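Local coordinates for genome polyprotein (Chicken sicinivirus JSY, PDB 6QWT) that includes, in this chain, the 3Dpol RNA-dependent RNA polymerase, which copies the viral RNA genome during replication, at residues Gln52-Ser56 with Ala169-Leu174; Trp67-Ala73 with Ser314-Thr318; Arg120-Phe124 with Ile180-Ile184; Cys331-Leu337 with Val379-Lys383; Tyr436-Cys440 with Phe456-Leu462. All coordinates share one frame; numbering follows the deposited sequence.

Interaction 1: Gln52-Ser56 with Ala169-Leu174; sequences QVAFS and AAKTRL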
# COMPACT_ATOMS: atom_id res chain seq x y z
N GLN A 52 -13.85 2.70 -18.60
CA GLN A 52 -14.57 3.88 -18.14
C GLN A 52 -14.73 3.88 -16.62
O GLN A 52 -14.48 4.89 -15.96
CB GLN A 52 -15.93 3.96 -18.84
CG GLN A 52 -16.62 5.31 -18.73
CD GLN A 52 -17.43 5.45 -17.45
OE1 GLN A 52 -18.08 4.50 -17.01
NE2 GLN A 52 -17.38 6.63 -16.84
N VAL A 53 -15.14 2.75 -16.06
CA VAL A 53 -15.36 2.68 -14.61
C VAL A 53 -14.04 2.80 -13.85
O VAL A 53 -13.98 3.46 -12.81
CB VAL A 53 -16.11 1.38 -14.25
CG1 VAL A 53 -16.30 1.28 -12.74
CG2 VAL A 53 -17.45 1.32 -14.97
N ALA A 54 -12.98 2.18 -14.37
CA ALA A 54 -11.70 2.19 -13.65
C ALA A 54 -11.13 3.60 -13.52
O ALA A 54 -10.37 3.88 -12.59
CB ALA A 54 -10.69 1.27 -14.34
N PHE A 55 -11.46 4.50 -14.45
CA PHE A 55 -10.97 5.87 -14.42
C PHE A 55 -12.04 6.86 -14.00
O PHE A 55 -11.82 8.08 -14.11
CB PHE A 55 -10.40 6.25 -15.79
CG PHE A 55 -9.05 5.65 -16.08
CD1 PHE A 55 -8.95 4.42 -16.70
CD2 PHE A 55 -7.89 6.32 -15.73
CE1 PHE A 55 -7.71 3.86 -16.96
CE2 PHE A 55 -6.65 5.78 -15.99
CZ PHE A 55 -6.56 4.54 -16.61
N SER A 56 -13.19 6.39 -13.51
CA SER A 56 -14.31 7.29 -13.25
C SER A 56 -14.06 8.18 -12.04
O SER A 56 -14.59 9.30 -11.98
CB SER A 56 -15.60 6.49 -13.06
OG SER A 56 -15.50 5.61 -11.95
N ALA A 169 -20.19 -4.55 -11.45
CA ALA A 169 -20.10 -3.12 -11.72
C ALA A 169 -18.82 -2.74 -12.47
O ALA A 169 -18.64 -1.56 -12.77
CB ALA A 169 -20.19 -2.33 -10.42
N ALA A 170 -17.95 -3.71 -12.77
CA ALA A 170 -16.67 -3.47 -13.46
C ALA A 170 -15.76 -2.53 -12.67
O ALA A 170 -14.94 -1.82 -13.24
CB ALA A 170 -16.88 -2.94 -14.88
N LYS A 171 -15.89 -2.54 -11.34
CA LYS A 171 -15.06 -1.70 -10.47
C LYS A 171 -13.76 -2.44 -10.17
O LYS A 171 -13.60 -3.09 -9.14
CB LYS A 171 -15.80 -1.36 -9.18
CG LYS A 171 -16.97 -0.41 -9.33
CD LYS A 171 -17.66 -0.23 -7.98
CE LYS A 171 -18.89 0.64 -8.08
NZ LYS A 171 -19.58 0.74 -6.76
N THR A 172 -12.82 -2.33 -11.10
CA THR A 172 -11.51 -2.94 -10.94
C THR A 172 -10.47 -1.84 -10.76
O THR A 172 -10.54 -0.79 -11.40
CB THR A 172 -11.17 -3.83 -12.13
OG1 THR A 172 -10.56 -3.05 -13.16
CG2 THR A 172 -12.43 -4.47 -12.66
N ARG A 173 -9.51 -2.09 -9.87
CA ARG A 173 -8.53 -1.08 -9.50
C ARG A 173 -7.42 -1.00 -10.54
O ARG A 173 -7.28 -1.85 -11.43
CB ARG A 173 -7.95 -1.38 -8.12
CG ARG A 173 -9.00 -1.53 -7.03
CD ARG A 173 -8.38 -1.50 -5.64
NE ARG A 173 -7.71 -2.76 -5.32
CZ ARG A 173 -6.71 -2.87 -4.45
NH1 ARG A 173 -6.26 -1.80 -3.82
NH2 ARG A 173 -6.16 -4.06 -4.22
N LEU A 174 -6.62 0.05 -10.42
CA LEU A 174 -5.46 0.26 -11.27
C LEU A 174 -4.19 -0.10 -10.51
O LEU A 174 -4.10 0.11 -9.29
CB LEU A 174 -5.38 1.70 -11.75
CG LEU A 174 -6.56 2.20 -12.59
CD1 LEU A 174 -6.61 3.72 -12.57
CD2 LEU A 174 -6.44 1.68 -14.01
O HOH W 1 -9.70 2.03 -10.48
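Val53 and Ala54, at the C-terminal end of helix 50-54, meet the 169-174 loop, which follows the KDELR sequence of the fingers and so belongs to the region that family comparison assigns to polymerase motif F. The loop leaves helix 164-168 through a Schellman motif at Ala170 and an inverse gamma turn centred on Lys171. Val53 has CG1 anti to its backbone N (chi1 178°), which brings that methyl to 3.4 Å from Ala170 O and 3.9 Å from Lys171 CG. Next along the helix, Ala54 CB lies 3.6 Å from Thr172 O. Leu174 completes the row. Its CD1 stands over one face of the Phe55 ring, 4.2 Å from the centroid and 18° off the normal, a CH-pi contact, while its CD2 lies 3.9 Å from Phe55 CZ. Phe282 meets the same phenyl ring edge-to-face. A water donates to both Ala54 O (2.9 Å) and Thr172 O (3.1 Å), and Arg162 reaches Lys171 O from outside. Since no direct hydrogen bond spans the two segments, the contact depends on methyl groups against carbonyls and on a leucine over a phenyl face, with one water satisfying two backbone oxygens.

Interaction 2: Trp67-Ala73 with Ser314-Thr318; sequences WPSLIPA and SAMLT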
# COMPACT_ATOMS: atom_id res chain seq x y z
N TRP A 67 -5.89 24.45 2.80
CA TRP A 67 -6.98 24.87 3.65
C TRP A 67 -6.42 25.35 4.99
O TRP A 67 -5.28 25.02 5.35
CB TRP A 67 -7.99 23.73 3.84
CG TRP A 67 -7.42 22.36 4.07
CD1 TRP A 67 -7.27 21.73 5.27
CD2 TRP A 67 -6.97 21.44 3.07
NE1 TRP A 67 -6.74 20.47 5.08
CE2 TRP A 67 -6.54 20.27 3.74
CE3 TRP A 67 -6.87 21.49 1.67
CZ2 TRP A 67 -6.03 19.17 3.06
CZ3 TRP A 67 -6.36 20.39 1.00
CH2 TRP A 67 -5.95 19.25 1.69
N PRO A 68 -7.18 26.16 5.74
CA PRO A 68 -6.60 26.86 6.90
C PRO A 68 -5.85 25.99 7.89
O PRO A 68 -4.89 26.46 8.50
CB PRO A 68 -7.83 27.52 7.54
CG PRO A 68 -8.72 27.80 6.40
CD PRO A 68 -8.55 26.64 5.45
N SER A 69 -6.27 24.74 8.08
CA SER A 69 -5.64 23.86 9.06
C SER A 69 -4.56 22.97 8.46
O SER A 69 -3.96 22.17 9.19
CB SER A 69 -6.70 22.99 9.75
OG SER A 69 -7.28 22.07 8.84
N LEU A 70 -4.28 23.10 7.16
CA LEU A 70 -3.35 22.17 6.51
C LEU A 70 -1.91 22.44 6.92
O LEU A 70 -1.20 21.52 7.36
CB LEU A 70 -3.50 22.26 4.98
CG LEU A 70 -2.55 21.34 4.20
CD1 LEU A 70 -2.65 19.90 4.69
CD2 LEU A 70 -2.82 21.43 2.70
N ILE A 71 -1.44 23.68 6.78
CA ILE A 71 -0.08 24.02 7.21
C ILE A 71 0.14 23.73 8.69
O ILE A 71 1.19 23.16 9.03
CB ILE A 71 0.25 25.47 6.84
CG1 ILE A 71 0.12 25.69 5.32
CG2 ILE A 71 1.64 25.85 7.36
CD1 ILE A 71 1.40 25.55 4.57
N PRO A 72 -0.76 24.09 9.61
CA PRO A 72 -0.58 23.66 11.00
C PRO A 72 -0.46 22.15 11.15
O PRO A 72 0.33 21.67 11.97
CB PRO A 72 -1.83 24.21 11.70
CG PRO A 72 -2.20 25.40 10.90
CD PRO A 72 -1.90 25.03 9.48
N ALA A 73 -1.22 21.38 10.36
CA ALA A 73 -1.12 19.92 10.45
C ALA A 73 0.24 19.43 10.00
O ALA A 73 0.81 18.50 10.59
CB ALA A 73 -2.23 19.27 9.62
N SER A 314 -5.18 17.59 9.95
CA SER A 314 -5.81 18.85 9.54
C SER A 314 -7.31 18.83 9.81
O SER A 314 -7.92 19.89 9.98
CB SER A 314 -5.53 19.12 8.05
OG SER A 314 -6.39 18.35 7.22
N ALA A 315 -7.91 17.64 9.86
CA ALA A 315 -9.32 17.51 10.23
C ALA A 315 -9.51 17.63 11.74
O ALA A 315 -10.44 18.30 12.20
CB ALA A 315 -9.87 16.18 9.73
N MET A 316 -8.65 16.97 12.51
CA MET A 316 -8.80 17.00 13.96
C MET A 316 -8.46 18.38 14.53
O MET A 316 -9.04 18.78 15.55
CB MET A 316 -7.92 15.91 14.59
CG MET A 316 -8.16 14.52 13.98
SD MET A 316 -7.09 13.19 14.61
CE MET A 316 -5.65 14.13 15.07
N LEU A 317 -7.57 19.12 13.87
CA LEU A 317 -7.20 20.45 14.34
C LEU A 317 -8.37 21.43 14.31
O LEU A 317 -8.33 22.45 15.00
CB LEU A 317 -6.05 21.00 13.50
CG LEU A 317 -4.66 20.54 13.94
CD1 LEU A 317 -3.62 20.92 12.90
CD2 LEU A 317 -4.31 21.11 15.30
N THR A 318 -9.41 21.15 13.52
CA THR A 318 -10.60 22.00 13.50
C THR A 318 -11.60 21.65 14.59
O THR A 318 -12.59 22.37 14.76
CB THR A 318 -11.29 21.93 12.13
OG1 THR A 318 -11.95 20.66 12.00
CG2 THR A 318 -10.28 22.09 11.00
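The indole of Trp67 is turned edge-on to Ser314, so that its N-H points straight at the serine hydroxyl: Trp67 NE1 donates to Ser314 OG over 3.0 Å at 171°, with the oxygen only 6° out of the ring plane. Ser314 OG is itself the donor to Ser311 O one turn earlier, and both partners together fix the rotation of this buried hydroxyl. Leu70 CD2 lies over one face of the indole. Beside the tryptophan, Ser69 OG sits between its backbone N and carbonyl carbon (chi1 67°), a setting from which it donates to Ser314 O; the 2.5 Å between Ser69 OG and Ser314 O is shorter than usual, so its exact length is doubtful. Thr318 CG2 flanks the same hydroxyl. Farther along helix 70-81, Ala73 CB packs 3.4 Å from Ser314 N, and Leu317 reaches back with CD1 to lie 3.5 Å from Ala73 N and 3.9 Å from Pro72 CB. Polar bonds thus sit on the Trp67-Ser69 side and apolar packing on the Pro72-Ala73 side. Phe348 and Phe352 of helix 346-356 touch Thr318 from outside. The geometry joins the start of helix 70-81 to the C-terminal part of helix 298-316 and the residues after it, the long helix being the one that follows the motif B loop in the palm of picornaviral polymerases.

Interaction 3: Arg120-Phe124 with Ile180-Ile184; sequences RRSLF and IHAII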
# COMPACT_ATOMS: atom_id res chain seq x y z
N ARG A 120 14.12 -6.88 -15.49
CA ARG A 120 14.93 -6.14 -14.53
C ARG A 120 16.33 -6.74 -14.40
O ARG A 120 17.33 -6.02 -14.40
CB ARG A 120 14.23 -6.11 -13.17
CG ARG A 120 13.66 -4.74 -12.81
CD ARG A 120 13.30 -4.65 -11.34
NE ARG A 120 12.36 -3.56 -11.10
CZ ARG A 120 11.88 -3.24 -9.91
NH1 ARG A 120 12.24 -3.92 -8.84
NH2 ARG A 120 11.03 -2.23 -9.79
N ARG A 121 16.41 -8.07 -14.29
CA ARG A 121 17.69 -8.73 -14.06
C ARG A 121 18.68 -8.46 -15.19
O ARG A 121 19.90 -8.42 -14.96
CB ARG A 121 17.48 -10.24 -13.88
CG ARG A 121 18.76 -11.04 -13.68
CD ARG A 121 19.55 -10.56 -12.47
NE ARG A 121 20.84 -11.24 -12.35
CZ ARG A 121 21.96 -10.83 -12.94
NH1 ARG A 121 21.95 -9.75 -13.70
NH2 ARG A 121 23.08 -11.51 -12.77
N SER A 122 18.19 -8.26 -16.42
CA SER A 122 19.08 -8.06 -17.56
C SER A 122 19.90 -6.78 -17.45
O SER A 122 20.96 -6.69 -18.07
CB SER A 122 18.27 -8.05 -18.85
OG SER A 122 17.64 -9.29 -19.07
N LEU A 123 19.43 -5.79 -16.70
CA LEU A 123 20.08 -4.49 -16.64
C LEU A 123 21.20 -4.41 -15.61
O LEU A 123 21.80 -3.34 -15.45
CB LEU A 123 19.04 -3.40 -16.34
CG LEU A 123 17.86 -3.34 -17.32
CD1 LEU A 123 16.68 -2.62 -16.70
CD2 LEU A 123 18.30 -2.67 -18.61
N PHE A 124 21.51 -5.51 -14.92
CA PHE A 124 22.52 -5.50 -13.87
C PHE A 124 23.56 -6.58 -14.12
O PHE A 124 23.26 -7.65 -14.65
CB PHE A 124 21.89 -5.71 -12.48
CG PHE A 124 20.87 -4.68 -12.11
CD1 PHE A 124 21.24 -3.51 -11.46
CD2 PHE A 124 19.53 -4.88 -12.41
CE1 PHE A 124 20.30 -2.56 -11.12
CE2 PHE A 124 18.58 -3.93 -12.07
CZ PHE A 124 18.97 -2.77 -11.42
N ILE A 180 12.53 1.42 -13.54
CA ILE A 180 13.59 1.00 -12.63
C ILE A 180 14.56 2.15 -12.34
O ILE A 180 15.06 2.29 -11.22
CB ILE A 180 14.32 -0.24 -13.19
CG1 ILE A 180 15.45 -0.68 -12.25
CG2 ILE A 180 14.86 0.03 -14.60
CD1 ILE A 180 14.96 -1.10 -10.87
N HIS A 181 14.83 3.00 -13.33
CA HIS A 181 15.75 4.11 -13.10
C HIS A 181 15.13 5.18 -12.21
O HIS A 181 15.85 5.84 -11.45
CB HIS A 181 16.23 4.71 -14.42
CG HIS A 181 15.14 5.32 -15.25
ND1 HIS A 181 14.20 4.57 -15.91
CD2 HIS A 181 14.87 6.61 -15.55
CE1 HIS A 181 13.38 5.37 -16.57
NE2 HIS A 181 13.76 6.62 -16.37
N ALA A 182 13.81 5.36 -12.28
CA ALA A 182 13.15 6.28 -11.36
C ALA A 182 13.07 5.70 -9.95
O ALA A 182 13.09 6.46 -8.97
CB ALA A 182 11.75 6.63 -11.87
N ILE A 183 12.98 4.38 -9.84
CA ILE A 183 12.90 3.76 -8.52
C ILE A 183 14.24 3.85 -7.80
O ILE A 183 14.30 4.18 -6.61
CB ILE A 183 12.42 2.30 -8.65
CG1 ILE A 183 10.89 2.26 -8.74
CG2 ILE A 183 12.91 1.45 -7.49
CD1 ILE A 183 10.36 1.10 -9.54
N ILE A 184 15.34 3.60 -8.52
CA ILE A 184 16.66 3.66 -7.90
C ILE A 184 17.01 5.09 -7.51
O ILE A 184 17.57 5.34 -6.44
CB ILE A 184 17.71 3.04 -8.84
CG1 ILE A 184 17.44 1.55 -9.02
CG2 ILE A 184 19.11 3.26 -8.30
CD1 ILE A 184 18.31 0.89 -10.07
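Arg120 and Ile180 make the first shell: Ile180 CD1 lies over one face of the guanidinium, toward its rim, 3.6 Å from Arg120 NE. Ile183 CD1 comes to 3.4 Å from Arg120 NH2, the two side chains crossing at about a right angle. Ile180 holds CG1 anti to its backbone N (chi1 180°), and its two branches therefore serve different partners. The longer branch carries CD1 to the arginine and brings CG1 to 4.2 Å from Phe124 CZ, whereas CG2 meets Leu123 CD1 at 3.8 Å. Phe124 presents its ring edge rather than a face, with Ile184 CD1 in the ring plane and 4.0 Å from Phe124 CZ. In the second shell, Arg120 NH1 bonds to Asp105 O and Arg120 NE weakly to Ser109 O, which steadies a buried guanidinium that meets 180-184 only through isoleucine methyls. Backbone bonds tie Leu123 to Cys135 and Ile180 to Ala110. Farther out, Trp114 touches both Leu123 and Ile180. The first turn of helix 180-189 consequently packs on the 3-10 turn and the residues flanking it, Arg120 before and Phe124 at the start of strand 124-126; Ile95 of helix 91-96 touches Phe124 and Ile184, strand 132-134 adds Tyr132, and helix 136-147 contributes Leu138 and Ile142.

Interaction 4: Cys331-Leu337 with Val379-Lys383; sequences CYGDDVL and VTFLK
The phenyl ring of Phe381 meets the hairpin 331-337 with its edge: Asp335 O lies 3.8 Å from Phe381 CE1 and Tyr332 N 4.0 Å from Phe381 CZ, both near the ring plane, and Val336 N borders the same rim. One face is covered from within its own segment by Leu382, whose CG stands 4.2 Å above the plane over the ring centre. Leu337 approaches obliquely, placing CG 3.7 Å from Phe381 CD1. The ring arrives there because Phe381 CG is anti to the backbone N (chi1 -172°), which extends the side chain toward the hairpin. The Tyr332 ring is touched obliquely by Leu382 CD1, while the other leucine methyl, CD2, lies 3.9 Å from Tyr332 CB and also packs against the Asp335 carboxylate.

Tyr332-Asp335 spells YGDD, the signature of polymerase motif C, bent here into a type II' turn in which Gly333 takes a positive phi of 67°. The Phe381-Arg384 sequence, FLKR, matches motif E, the segment by which the palm of picornaviral polymerases passes toward the thumb. Asp335 also faces Asp233 of the neighbouring strand 230-235, where motif A begins.

On the flank away from the turn, Leu337 CD2 packs tightly on Val379 CG1 at 3.5 Å, with Phe386 of strand 384-388 touching both side chains. No direct hydrogen bond joins the two segments; a water in the plane of the Phe381 ring donates to Val336 O (2.9 Å) and to Thr380 O (2.9 Å), satisfying two carbonyls between the strand and the loop.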
# COMPACT_ATOMS: atom_id res chain seq x y z
N CYS A 331 -1.09 4.35 9.97
CA CYS A 331 -1.55 4.34 8.59
C CYS A 331 -0.75 3.34 7.78
O CYS A 331 0.46 3.16 7.98
CB CYS A 331 -1.41 5.74 7.97
SG CYS A 331 -2.59 6.97 8.57
N TYR A 332 -1.44 2.68 6.84
CA TYR A 332 -0.80 1.92 5.77
C TYR A 332 -1.61 2.21 4.50
O TYR A 332 -2.69 1.65 4.32
CB TYR A 332 -0.74 0.43 6.06
CG TYR A 332 0.32 -0.32 5.26
CD1 TYR A 332 1.21 -1.19 5.88
CD2 TYR A 332 0.44 -0.14 3.88
CE1 TYR A 332 2.19 -1.87 5.16
CE2 TYR A 332 1.41 -0.81 3.15
CZ TYR A 332 2.28 -1.67 3.79
OH TYR A 332 3.24 -2.33 3.07
N GLY A 333 -1.08 3.07 3.64
CA GLY A 333 -1.84 3.48 2.47
C GLY A 333 -3.05 4.29 2.87
O GLY A 333 -2.95 5.29 3.59
N ASP A 334 -4.22 3.87 2.42
CA ASP A 334 -5.45 4.52 2.84
C ASP A 334 -6.04 3.89 4.09
O ASP A 334 -7.06 4.37 4.59
CB ASP A 334 -6.48 4.49 1.70
CG ASP A 334 -6.57 3.13 1.06
OD1 ASP A 334 -5.86 2.21 1.52
OD2 ASP A 334 -7.35 2.97 0.10
N ASP A 335 -5.42 2.83 4.62
CA ASP A 335 -5.90 2.19 5.83
C ASP A 335 -5.39 2.94 7.06
O ASP A 335 -4.23 3.35 7.11
CB ASP A 335 -5.45 0.73 5.88
CG ASP A 335 -6.08 -0.10 4.79
OD1 ASP A 335 -7.28 -0.43 4.91
OD2 ASP A 335 -5.38 -0.42 3.82
N VAL A 336 -6.27 3.12 8.05
CA VAL A 336 -6.03 4.04 9.15
C VAL A 336 -6.60 3.46 10.43
O VAL A 336 -7.75 3.02 10.48
CB VAL A 336 -6.65 5.43 8.92
CG1 VAL A 336 -6.61 6.21 10.25
CG2 VAL A 336 -5.94 6.14 7.82
N LEU A 337 -5.79 3.52 11.47
CA LEU A 337 -6.28 3.51 12.84
C LEU A 337 -5.94 4.83 13.50
O LEU A 337 -4.85 5.37 13.30
CB LEU A 337 -5.69 2.35 13.66
CG LEU A 337 -5.91 0.91 13.20
CD1 LEU A 337 -5.25 -0.05 14.19
CD2 LEU A 337 -7.39 0.62 13.07
N VAL A 379 -11.89 -3.15 16.12
CA VAL A 379 -11.26 -2.50 14.98
C VAL A 379 -10.57 -3.54 14.10
O VAL A 379 -10.06 -4.56 14.58
CB VAL A 379 -10.27 -1.44 15.51
CG1 VAL A 379 -8.83 -1.79 15.18
CG2 VAL A 379 -10.65 -0.05 15.02
N THR A 380 -10.57 -3.28 12.79
CA THR A 380 -9.81 -4.07 11.83
C THR A 380 -8.79 -3.17 11.15
O THR A 380 -9.07 -2.01 10.83
CB THR A 380 -10.71 -4.71 10.77
OG1 THR A 380 -11.27 -3.70 9.92
CG2 THR A 380 -11.83 -5.51 11.42
N PHE A 381 -7.59 -3.71 10.93
CA PHE A 381 -6.50 -3.00 10.29
C PHE A 381 -5.82 -3.96 9.33
O PHE A 381 -5.35 -5.02 9.76
CB PHE A 381 -5.50 -2.46 11.32
CG PHE A 381 -4.44 -1.56 10.74
CD1 PHE A 381 -4.79 -0.49 9.94
CD2 PHE A 381 -3.10 -1.79 11.01
CE1 PHE A 381 -3.82 0.34 9.41
CE2 PHE A 381 -2.12 -0.96 10.48
CZ PHE A 381 -2.48 0.11 9.68
N LEU A 382 -5.77 -3.60 8.05
CA LEU A 382 -5.30 -4.50 7.00
C LEU A 382 -6.07 -5.82 7.03
O LEU A 382 -5.50 -6.91 6.98
CB LEU A 382 -3.79 -4.74 7.12
CG LEU A 382 -2.89 -3.51 7.10
CD1 LEU A 382 -1.46 -3.87 7.47
CD2 LEU A 382 -2.94 -2.83 5.73
N LYS A 383 -7.40 -5.70 7.14
CA LYS A 383 -8.33 -6.82 7.16
C LYS A 383 -8.14 -7.74 8.36
O LYS A 383 -8.61 -8.89 8.35
CB LYS A 383 -8.24 -7.64 5.86
CG LYS A 383 -8.66 -6.87 4.60
CD LYS A 383 -8.61 -7.77 3.37
CE LYS A 383 -9.93 -7.76 2.61
NZ LYS A 383 -10.17 -9.04 1.87
O HOH W 2 -7.50 -1.32 7.16
O HOH W 3 -8.23 0.39 9.39

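Interaction 5: Tyr436-Cys440 with Phe456-Leu462; sequences YQKWC and FIPYEVL
Tyr436 extends its ring from helix 433-449 with CG anti to the backbone N (chi1 178°), far enough to place its hydroxyl against the 456-462 segment, while Cys440, one turn later, keeps SG anti to its carbonyl carbon (chi1 -64°), which sets the sulfur over a face of both the Tyr436 and the Phe456 ring. Tyr436 OH donates to Ile457 O over 2.6 Å, the donor lying in the carbonyl plane on a lone pair and the oxygen near the plane of the phenol. Leu462 CD1 packs 3.6 Å from the same Tyr436 OH, and Tyr459 CB lies 4.0 Å from Tyr436 CD2.

The contact joins helix 433-449 to the lead-in and first turn of helix 459-469, in the C-terminal part of the chain that forms the thumb in picornaviral polymerases; Pro458 takes the N-cap position of the second helix, directly after the carbonyl that Tyr436 holds.

Phe456 lays a face on Cys440. Its centroid is 3.7 Å from Cys440 CB, almost exactly on the ring normal, and 3.9 Å from Cys440 SG, which makes a sulfur-aromatic contact over the same ring. The edge of Phe456 also turns toward the face of Trp439 in an offset edge-to-face pair, six-membered ring centroids 5.8 Å apart and planes at 73°. Tyr405 meets Trp439 edge-to-face from outside, and helix 417-428 covers the group with Leu424 on Trp439 and Cys425 on Tyr436.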
# COMPACT_ATOMS: atom_id res chain seq x y z
N TYR A 436 -8.90 -23.21 12.37
CA TYR A 436 -7.91 -23.59 11.38
C TYR A 436 -8.19 -24.98 10.83
O TYR A 436 -8.12 -25.21 9.61
CB TYR A 436 -6.52 -23.54 12.00
CG TYR A 436 -5.38 -23.97 11.10
CD1 TYR A 436 -5.12 -23.29 9.91
CD2 TYR A 436 -4.56 -25.04 11.44
CE1 TYR A 436 -4.08 -23.68 9.08
CE2 TYR A 436 -3.52 -25.43 10.61
CZ TYR A 436 -3.28 -24.74 9.44
OH TYR A 436 -2.24 -25.13 8.62
N GLN A 437 -8.52 -25.93 11.71
CA GLN A 437 -8.78 -27.29 11.26
C GLN A 437 -10.01 -27.36 10.35
O GLN A 437 -10.02 -28.11 9.37
CB GLN A 437 -8.96 -28.21 12.47
CG GLN A 437 -8.91 -29.69 12.12
CD GLN A 437 -7.62 -30.07 11.41
OE1 GLN A 437 -6.53 -29.69 11.85
NE2 GLN A 437 -7.74 -30.81 10.32
N LYS A 438 -11.04 -26.57 10.67
CA LYS A 438 -12.25 -26.58 9.84
C LYS A 438 -11.95 -26.11 8.43
O LYS A 438 -12.46 -26.68 7.45
CB LYS A 438 -13.33 -25.71 10.48
CG LYS A 438 -14.02 -26.35 11.68
CD LYS A 438 -14.93 -25.35 12.40
CE LYS A 438 -15.63 -25.98 13.59
NZ LYS A 438 -14.69 -26.34 14.68
N TRP A 439 -11.13 -25.07 8.29
CA TRP A 439 -10.71 -24.61 6.97
C TRP A 439 -9.91 -25.69 6.26
O TRP A 439 -10.15 -25.99 5.08
CB TRP A 439 -9.91 -23.32 7.09
CG TRP A 439 -9.33 -22.85 5.79
CD1 TRP A 439 -10.00 -22.27 4.75
CD2 TRP A 439 -7.95 -22.92 5.40
NE1 TRP A 439 -9.13 -21.98 3.73
CE2 TRP A 439 -7.87 -22.37 4.10
CE3 TRP A 439 -6.79 -23.40 6.01
CZ2 TRP A 439 -6.66 -22.29 3.41
CZ3 TRP A 439 -5.59 -23.32 5.31
CH2 TRP A 439 -5.54 -22.76 4.03
N CYS A 440 -8.95 -26.30 6.96
CA CYS A 440 -8.13 -27.35 6.34
C CYS A 440 -8.98 -28.53 5.89
O CYS A 440 -8.79 -29.05 4.79
CB CYS A 440 -7.05 -27.82 7.32
SG CYS A 440 -5.83 -26.57 7.80
N PHE A 456 -1.10 -29.54 4.85
CA PHE A 456 -1.22 -28.33 5.65
C PHE A 456 -0.14 -28.31 6.73
O PHE A 456 0.16 -29.33 7.35
CB PHE A 456 -2.60 -28.24 6.30
CG PHE A 456 -3.74 -28.25 5.31
CD1 PHE A 456 -4.20 -27.08 4.75
CD2 PHE A 456 -4.34 -29.45 4.95
CE1 PHE A 456 -5.25 -27.09 3.84
CE2 PHE A 456 -5.39 -29.47 4.05
CZ PHE A 456 -5.84 -28.28 3.49
N ILE A 457 0.45 -27.13 6.94
CA ILE A 457 1.40 -26.97 8.04
C ILE A 457 0.68 -27.25 9.36
O ILE A 457 -0.39 -26.67 9.61
CB ILE A 457 1.99 -25.55 8.04
CG1 ILE A 457 2.57 -25.21 6.67
CG2 ILE A 457 3.05 -25.41 9.13
CD1 ILE A 457 2.91 -23.75 6.49
N PRO A 458 1.20 -28.13 10.22
CA PRO A 458 0.49 -28.44 11.46
C PRO A 458 0.36 -27.21 12.34
O PRO A 458 1.23 -26.34 12.38
CB PRO A 458 1.36 -29.52 12.12
CG PRO A 458 2.22 -30.05 11.00
CD PRO A 458 2.44 -28.90 10.08
N TYR A 459 -0.77 -27.14 13.06
CA TYR A 459 -1.03 -25.98 13.91
C TYR A 459 0.07 -25.78 14.94
O TYR A 459 0.44 -24.64 15.26
CB TYR A 459 -2.39 -26.12 14.61
CG TYR A 459 -2.66 -24.99 15.58
CD1 TYR A 459 -3.21 -23.80 15.16
CD2 TYR A 459 -2.33 -25.12 16.93
CE1 TYR A 459 -3.45 -22.76 16.04
CE2 TYR A 459 -2.56 -24.09 17.82
CZ TYR A 459 -3.12 -22.91 17.37
OH TYR A 459 -3.35 -21.89 18.26
N GLU A 460 0.61 -26.88 15.48
CA GLU A 460 1.64 -26.77 16.51
C GLU A 460 2.90 -26.09 15.97
O GLU A 460 3.59 -25.39 16.71
CB GLU A 460 1.99 -28.15 17.07
CG GLU A 460 0.99 -28.66 18.09
CD GLU A 460 0.19 -29.83 17.57
OE1 GLU A 460 -0.08 -30.76 18.37
OE2 GLU A 460 -0.16 -29.84 16.37
N VAL A 461 3.20 -26.31 14.68
CA VAL A 461 4.35 -25.64 14.07
C VAL A 461 4.09 -24.15 13.94
O VAL A 461 4.96 -23.32 14.26
CB VAL A 461 4.66 -26.28 12.70
CG1 VAL A 461 5.66 -25.42 11.93
CG2 VAL A 461 5.19 -27.69 12.88
N LEU A 462 2.90 -23.77 13.47
CA LEU A 462 2.61 -22.36 13.26
C LEU A 462 2.51 -21.61 14.58
O LEU A 462 3.02 -20.50 14.71
CB LEU A 462 1.31 -22.21 12.46
CG LEU A 462 1.38 -22.77 11.03
CD1 LEU A 462 -0.00 -22.89 10.41
CD2 LEU A 462 2.30 -21.92 10.17

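From the N terminus, residues 52-56 open interaction 1, residues 67-73 open interaction 2 and residues 120-124 open interaction 3. Interaction 1 closes first, at 169-174, so it crosses both of the others; interaction 3 closes at 180-184, wholly within the long span that interaction 2 completes at 314-318. Interaction 1 ties helix 50-54 to the loop before strand 174-177, interaction 3 ties the turn before strand 124-126 to helix 180-189, and interaction 2 brings helix 70-81 back to the palm helix 298-316. Interaction 4 then follows in series, joining motif C to motif E near the centre of the chain, its nearest atoms about 6 Å from interaction 1. Interaction 5 closes a short loop in the thumb, on the opposite side of the chain's centre from interaction 2.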